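Local coordinates for protein (sliding clamp) (Enterobacteria phage RB69, PDB 1B77) that probably encircles DNA as a ring of three subunits and tethers the phage DNA polymerase to its template for processive replication, at residues T31-V34 against N35-Y39; S65-S68 against D69-I73; T141-G145 against K146-N150. All blocks are in the same frame, centred on the assembly; numbering follows the deposited sequence.

Contact 1: residues T31-V34 against N35-Y39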
loop_
_atom_site.group_PDB
_atom_site.type_symbol
_atom_site.label_atom_id
_atom_site.label_comp_id
_atom_site.label_asym_id
_atom_site.label_seq_id
_atom_site.Cartn_x
_atom_site.Cartn_y
_atom_site.Cartn_z
ATOM N N THR A 31 11.466 -27.441 5.778
ATOM C CA THR A 31 10.067 -27.453 5.410
ATOM C C THR A 31 9.959 -27.962 3.985
ATOM O O THR A 31 10.953 -28.026 3.251
ATOM C CB THR A 31 9.455 -26.035 5.484
ATOM O OG1 THR A 31 8.037 -26.115 5.282
ATOM C CG2 THR A 31 10.065 -25.132 4.415
ATOM N N ARG A 32 8.751 -28.339 3.599
ATOM C CA ARG A 32 8.514 -28.817 2.252
ATOM C C ARG A 32 7.092 -28.436 1.867
ATOM O O ARG A 32 6.184 -28.501 2.696
ATOM C CB ARG A 32 8.713 -30.333 2.184
ATOM C CG ARG A 32 8.348 -30.931 0.838
ATOM C CD ARG A 32 8.897 -32.346 0.663
ATOM N NE ARG A 32 8.421 -32.928 -0.587
ATOM C CZ ARG A 32 8.842 -34.082 -1.099
ATOM N NH1 ARG A 32 9.764 -34.803 -0.467
ATOM N NH2 ARG A 32 8.335 -34.520 -2.246
ATOM N N ALA A 33 6.909 -28.029 0.614
ATOM C CA ALA A 33 5.601 -27.622 0.124
ATOM C C ALA A 33 4.594 -28.772 0.153
ATOM O O ALA A 33 4.961 -29.946 0.061
ATOM C CB ALA A 33 5.728 -27.074 -1.293
ATOM N N VAL A 34 3.325 -28.420 0.297
ATOM C CA VAL A 34 2.264 -29.407 0.319
ATOM C C VAL A 34 2.309 -30.240 -0.956
ATOM O O VAL A 34 2.101 -31.446 -0.915
ATOM C CB VAL A 34 0.879 -28.726 0.435
ATOM C CG1 VAL A 34 -0.240 -29.762 0.277
ATOM C CG2 VAL A 34 0.765 -28.037 1.795
ATOM N N ASN A 35 2.595 -29.596 -2.088
ATOM C CA ASN A 35 2.649 -30.292 -3.374
ATOM C C ASN A 35 4.007 -30.944 -3.632
ATOM O O ASN A 35 4.254 -31.476 -4.715
ATOM C CB ASN A 35 2.322 -29.338 -4.521
ATOM C CG ASN A 35 3.342 -28.221 -4.656
ATOM O OD1 ASN A 35 4.477 -28.351 -4.212
ATOM N ND2 ASN A 35 2.948 -27.130 -5.300
ATOM N N GLY A 36 4.885 -30.894 -2.632
ATOM C CA GLY A 36 6.195 -31.516 -2.743
ATOM C C GLY A 36 7.206 -30.972 -3.734
ATOM O O GLY A 36 8.286 -31.549 -3.876
ATOM N N THR A 37 6.891 -29.873 -4.409
ATOM C CA THR A 37 7.802 -29.294 -5.393
ATOM C C THR A 37 9.022 -28.557 -4.824
ATOM O O THR A 37 10.105 -28.594 -5.412
ATOM C CB THR A 37 7.068 -28.314 -6.306
ATOM O OG1 THR A 37 6.589 -27.208 -5.524
ATOM C CG2 THR A 37 5.901 -28.998 -6.978
ATOM N N THR A 38 8.851 -27.890 -3.686
ATOM C CA THR A 38 9.946 -27.133 -3.088
ATOM C C THR A 38 10.325 -27.536 -1.662
ATOM O O THR A 38 9.466 -27.663 -0.791
ATOM C CB THR A 38 9.618 -25.616 -3.107
ATOM O OG1 THR A 38 9.536 -25.160 -4.463
ATOM C CG2 THR A 38 10.697 -24.818 -2.384
ATOM N N TYR A 39 11.621 -27.724 -1.432
ATOM C CA TYR A 39 12.147 -28.086 -0.111
ATOM C C TYR A 39 13.136 -27.014 0.353
ATOM O O TYR A 39 13.858 -26.439 -0.459
ATOM C CB TYR A 39 12.876 -29.433 -0.181
ATOM C CG TYR A 39 13.684 -29.801 1.064
ATOM C CD1 TYR A 39 13.088 -30.444 2.151
ATOM C CD2 TYR A 39 15.052 -29.529 1.133
ATOM C CE1 TYR A 39 13.839 -30.808 3.279
ATOM C CE2 TYR A 39 15.813 -29.885 2.250
ATOM C CZ TYR A 39 15.202 -30.526 3.317
ATOM O OH TYR A 39 15.948 -30.890 4.417
#
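Arg-32 and Tyr-39 face each other as an antiparallel non-hydrogen-bonded pair, their CA atoms 4.4 Å apart, at the point where strands 28-32 and 38-44 open into the loop of a beta hairpin. A type I beta turn from Ala-33 to Gly-36 begins the reversal. It is closed by Gly-36 N donating to Ala-33 O at 2.9 Å, with the donor standing 67° out of the carbonyl plane. Nearer the strands, Ala-33 N donates to Thr-38 O over 2.9 Å, and Arg-32 CA adds a CA-H...O contact to the same oxygen. Thr-38 O therefore has two partners across the hairpin, Ala-33 N and Arg-32 CA.

Asn-35 adds a side-chain bond within the loop. With chi1 at 64°, its CG lies between the backbone N and the carbonyl carbon, which folds OD1 back over the loop to accept from Thr-37 N at 2.9 Å. This is an Asx turn, overlapping the end of the type I turn. The same OD1 rests 3.4 Å from Ala-33 CB, so this oxygen also touches the Ala-33 methyl group.

Arg-32 runs extended from CG to NE and passes the turn at Gly-36. Gly-36 CA meets the guanidinium at its edge and in its plane, 3.4 Å from Arg-32 NE. On the same sheet face, Arg-32 CB lies at the edge of the Tyr-39 ring, whose OH bonds to Glu-41 OE1 farther along the same strand and to Ile-107 N outside the hairpin. The ring's closest approach to the opposite strand is Tyr-39 CD1 to Thr-31 O, at 3.4 Å.

Contact 2: residues S65-S68 against D69-I73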
loop_
_atom_site.group_PDB
_atom_site.type_symbol
_atom_site.label_atom_id
_atom_site.label_comp_id
_atom_site.label_asym_id
_atom_site.label_seq_id
_atom_site.Cartn_x
_atom_site.Cartn_y
_atom_site.Cartn_z
ATOM N N SER A 65 6.969 -10.078 16.543
ATOM C CA SER A 65 7.429 -8.719 16.290
ATOM C C SER A 65 6.834 -7.735 17.297
ATOM O O SER A 65 7.333 -6.621 17.440
ATOM C CB SER A 65 7.054 -8.281 14.868
ATOM O OG SER A 65 5.667 -8.005 14.777
ATOM N N LEU A 66 5.784 -8.161 18.000
ATOM C CA LEU A 66 5.098 -7.312 18.976
ATOM C C LEU A 66 5.596 -7.441 20.410
ATOM O O LEU A 66 5.109 -6.741 21.294
ATOM C CB LEU A 66 3.591 -7.594 18.947
ATOM C CG LEU A 66 2.882 -7.351 17.611
ATOM C CD1 LEU A 66 1.412 -7.718 17.730
ATOM C CD2 LEU A 66 3.047 -5.890 17.200
ATOM N N VAL A 67 6.551 -8.338 20.652
ATOM C CA VAL A 67 7.092 -8.528 22.002
ATOM C C VAL A 67 8.604 -8.293 22.049
ATOM O O VAL A 67 9.242 -8.109 21.014
ATOM C CB VAL A 67 6.794 -9.949 22.529
ATOM C CG1 VAL A 67 5.294 -10.148 22.663
ATOM C CG2 VAL A 67 7.384 -10.998 21.583
ATOM N N SER A 68 9.172 -8.299 23.252
ATOM C CA SER A 68 10.608 -8.092 23.417
ATOM C C SER A 68 11.393 -9.096 22.582
ATOM O O SER A 68 11.070 -10.290 22.563
ATOM C CB SER A 68 11.008 -8.246 24.888
ATOM O OG SER A 68 10.251 -7.383 25.717
ATOM N N ASP A 69 12.430 -8.610 21.905
ATOM C CA ASP A 69 13.264 -9.455 21.058
ATOM C C ASP A 69 13.823 -10.677 21.790
ATOM O O ASP A 69 14.196 -11.664 21.156
ATOM C CB ASP A 69 14.424 -8.641 20.476
ATOM C CG ASP A 69 13.956 -7.407 19.723
ATOM O OD1 ASP A 69 13.064 -7.540 18.851
ATOM O OD2 ASP A 69 14.482 -6.304 20.000
ATOM N N ASP A 70 13.885 -10.619 23.116
ATOM C CA ASP A 70 14.411 -11.739 23.883
ATOM C C ASP A 70 13.299 -12.519 24.581
ATOM O O ASP A 70 13.548 -13.253 25.543
ATOM C CB ASP A 70 15.436 -11.247 24.913
ATOM C CG ASP A 70 14.795 -10.543 26.092
ATOM O OD1 ASP A 70 14.030 -9.579 25.868
ATOM O OD2 ASP A 70 15.063 -10.958 27.248
ATOM N N ALA A 71 12.074 -12.362 24.092
ATOM C CA ALA A 71 10.943 -13.066 24.675
ATOM C C ALA A 71 11.239 -14.564 24.690
ATOM O O ALA A 71 11.653 -15.139 23.685
ATOM C CB ALA A 71 9.675 -12.781 23.875
ATOM N N GLU A 72 11.034 -15.186 25.844
ATOM C CA GLU A 72 11.278 -16.608 26.000
ATOM C C GLU A 72 10.030 -17.365 25.564
ATOM O O GLU A 72 8.921 -17.050 26.000
ATOM C CB GLU A 72 11.589 -16.910 27.467
ATOM C CG GLU A 72 11.978 -18.347 27.773
ATOM C CD GLU A 72 13.390 -18.701 27.317
ATOM O OE1 GLU A 72 14.339 -17.958 27.659
ATOM O OE2 GLU A 72 13.548 -19.734 26.627
ATOM N N ILE A 73 10.202 -18.349 24.690
ATOM C CA ILE A 73 9.063 -19.132 24.236
ATOM C C ILE A 73 9.231 -20.599 24.605
ATOM O O ILE A 73 10.301 -21.177 24.425
ATOM C CB ILE A 73 8.847 -18.988 22.714
ATOM C CG1 ILE A 73 7.858 -20.050 22.237
ATOM C CG2 ILE A 73 10.163 -19.070 21.987
ATOM C CD1 ILE A 73 7.577 -20.016 20.757
HETATM O O HOH W 1 10.580 -7.907 18.647
#
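Val-67 and Ala-71 meet because chi1 of Val-67, -64°, sets CG2 between its own backbone N and carbonyl carbon, the branch that reaches across the turn to Ala-71 CB at 3.7 Å. Asp-70 has its CG in the equivalent place, chi1 74°, and this folds the carboxylate back until OD1 lies 3.4 Å from Ser-68 CB.

Between these side chains the backbone makes a beta turn from Ser-68 to Ala-71. The bond from Ala-71 N to Ser-68 O at 2.8 Å closes it, the donor lying above the carbonyl plane, 51° out of it; the helical-type backbone angles of Asp-69 and Asp-70 make it type I. Ala-71 CB comes within 3.1 Å of Ser-68 O. A water 2.7 Å from Val-67 O is placed to bridge that oxygen and Asp-69 OD1; counting acceptors outside the turn there are more than its two protons can serve, so which bonds it makes is not settled. Ser-68 OG hydrogen-bonds to Asp-85 OD1 and, weakly, to Thr-86 OG1.

The turn carries the chain from helix 57-64 into strand 72-75, an edge strand, within this chain, of a three-stranded antiparallel sheet. Val-67 and Ala-71 both pack on Ile-83 of the adjacent strand 81-84. Just before the turn, Leu-66 O accepts from Gln-125 NE2 of the second subunit and the Leu-66 side chain packs on that subunit's Arg-128, so the connection also borders helix 120-132 of the neighbouring copy.

Contact 3: residues T141-G145 against K146-N150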
loop_
_atom_site.group_PDB
_atom_site.type_symbol
_atom_site.label_atom_id
_atom_site.label_comp_id
_atom_site.label_asym_id
_atom_site.label_seq_id
_atom_site.Cartn_x
_atom_site.Cartn_y
_atom_site.Cartn_z
ATOM N N THR A 141 19.923 -24.286 -19.502
ATOM C CA THR A 141 20.523 -25.107 -20.541
ATOM C C THR A 141 21.949 -24.721 -20.931
ATOM O O THR A 141 22.435 -23.636 -20.593
ATOM C CB THR A 141 19.640 -25.062 -21.802
ATOM O OG1 THR A 141 20.079 -26.055 -22.736
ATOM C CG2 THR A 141 19.721 -23.694 -22.453
ATOM N N ASN A 142 22.614 -25.625 -21.645
ATOM C CA ASN A 142 23.978 -25.379 -22.105
ATOM C C ASN A 142 23.905 -24.746 -23.482
ATOM O O ASN A 142 23.263 -25.278 -24.388
ATOM C CB ASN A 142 24.787 -26.685 -22.164
ATOM C CG ASN A 142 24.198 -27.705 -23.127
ATOM O OD1 ASN A 142 23.046 -28.123 -22.986
ATOM N ND2 ASN A 142 24.993 -28.118 -24.109
ATOM N N LYS A 143 24.558 -23.600 -23.635
ATOM C CA LYS A 143 24.543 -22.890 -24.899
ATOM C C LYS A 143 25.822 -22.094 -25.132
ATOM O O LYS A 143 26.265 -21.348 -24.262
ATOM C CB LYS A 143 23.343 -21.944 -24.942
ATOM C CG LYS A 143 23.274 -21.095 -26.187
ATOM C CD LYS A 143 22.174 -20.062 -26.090
ATOM C CE LYS A 143 21.990 -19.350 -27.427
ATOM N NZ LYS A 143 21.663 -20.327 -28.517
ATOM N N ASP A 144 26.399 -22.264 -26.320
ATOM C CA ASP A 144 27.614 -21.564 -26.735
ATOM C C ASP A 144 28.716 -21.491 -25.685
ATOM O O ASP A 144 29.328 -20.435 -25.486
ATOM C CB ASP A 144 27.254 -20.154 -27.212
ATOM C CG ASP A 144 26.444 -20.162 -28.502
ATOM O OD1 ASP A 144 26.997 -20.543 -29.558
ATOM O OD2 ASP A 144 25.251 -19.796 -28.459
ATOM N N GLY A 145 28.975 -22.616 -25.024
ATOM C CA GLY A 145 30.017 -22.653 -24.010
ATOM C C GLY A 145 29.639 -21.993 -22.695
ATOM O O GLY A 145 30.505 -21.680 -21.878
ATOM N N LYS A 146 28.342 -21.783 -22.490
ATOM C CA LYS A 146 27.855 -21.165 -21.266
ATOM C C LYS A 146 26.574 -21.826 -20.774
ATOM O O LYS A 146 25.889 -22.521 -21.528
ATOM C CB LYS A 146 27.596 -19.679 -21.503
ATOM C CG LYS A 146 28.838 -18.895 -21.851
ATOM C CD LYS A 146 28.528 -17.423 -22.011
ATOM C CE LYS A 146 29.802 -16.603 -22.033
ATOM N NZ LYS A 146 30.547 -16.750 -20.748
ATOM N N ILE A 147 26.270 -21.636 -19.493
ATOM C CA ILE A 147 25.045 -22.176 -18.930
ATOM C C ILE A 147 24.132 -20.970 -18.965
ATOM O O ILE A 147 24.527 -19.883 -18.537
ATOM C CB ILE A 147 25.216 -22.638 -17.463
ATOM C CG1 ILE A 147 26.243 -23.765 -17.384
ATOM C CG2 ILE A 147 23.874 -23.137 -16.905
ATOM C CD1 ILE A 147 25.830 -25.015 -18.111
ATOM N N VAL A 148 22.929 -21.143 -19.498
ATOM C CA VAL A 148 21.999 -20.031 -19.572
ATOM C C VAL A 148 20.618 -20.374 -19.038
ATOM O O VAL A 148 20.216 -21.534 -19.012
ATOM C CB VAL A 148 21.848 -19.527 -21.020
ATOM C CG1 VAL A 148 23.206 -19.110 -21.564
ATOM C CG2 VAL A 148 21.228 -20.611 -21.886
ATOM N N ILE A 149 19.909 -19.341 -18.595
ATOM C CA ILE A 149 18.552 -19.479 -18.084
ATOM C C ILE A 149 17.627 -18.738 -19.032
ATOM O O ILE A 149 17.761 -17.528 -19.203
ATOM C CB ILE A 149 18.387 -18.844 -16.686
ATOM C CG1 ILE A 149 19.182 -19.637 -15.650
ATOM C CG2 ILE A 149 16.914 -18.785 -16.315
ATOM C CD1 ILE A 149 18.974 -19.170 -14.215
ATOM N N ASN A 150 16.708 -19.466 -19.661
ATOM C CA ASN A 150 15.741 -18.857 -20.568
ATOM C C ASN A 150 14.383 -18.846 -19.878
ATOM O O ASN A 150 14.003 -19.825 -19.230
ATOM C CB ASN A 150 15.643 -19.646 -21.877
ATOM C CG ASN A 150 16.895 -19.554 -22.711
ATOM O OD1 ASN A 150 17.366 -18.463 -23.033
ATOM N ND2 ASN A 150 17.444 -20.705 -23.073
#
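Val-148 lies alongside Thr-141 on one face of a beta hairpin, the two side chains pointing the same way. Followed outward, Val-148 CB is 4.2 Å from Thr-141 O, a loose approach to the opposing backbone. Beyond it, CG2 does the touching: chi1 of -58° sets this branch between the backbone N and the carbonyl carbon, where it lies 3.5 Å from Thr-141 CG2, tighter than a usual van der Waals contact, and equally close to Thr-141 O. The same Val-148 methyl is 3.9 Å from Lys-143 CB, so it fits against two residues on one face of the partner strand. Thr-141 CG2 also meets Asn-150 ND2 at 3.8 Å, the two side chains crossing obliquely.

The register rests on two hydrogen-bonded pairs. Thr-141 N donates to Val-148 O and Val-148 N to Thr-141 O, each at 2.8 Å. Lys-143 N donates to Lys-146 O at 2.7 Å and in turn Lys-146 N donates to Lys-143 O, closing a type I' beta turn. Asp-144 and Gly-145, with positive phi values of 44° and 76°, occupy the turn's two central positions, making this a tight two-residue hairpin. Between these pairs Asn-142 faces Ile-147 as a non-hydrogen-bonded pair. At the tip a long salt bridge joins Lys-143 NZ to Asp-144 OD2.

The hairpin occupies two adjacent positions in a five-stranded antiparallel sheet. Strand 165-171 flanks 146-152, taking a salt bridge from Lys-146 NZ at Asp-171 and packing Thr-170 against Ile-147. Strand 178-183 flanks 137-143, where the side chains of Thr-141 and Asn-142 bond to the backbone of Phe-178.

How the contacts relate
Followed from the N terminus, the three contacts come in series, and none nests within or crosses another. Contact 1 closes the hairpin between strands 28-32 and 38-44, in a sheet that also takes in strands 114-118, 194-201, 204-210 and 215-219 from much later in the chain. Contact 2 closes no hairpin: it turns the chain from helix 57-64 into strand 72-75, at a place where another subunit is touched. Contact 3 closes the hairpin of strands 137-143 and 146-152 in the five-stranded sheet. Contacts 2 and 3 lie on opposite sides of the chain's centre, their own centres 47 Å apart, while contact 1 lies nearer the middle.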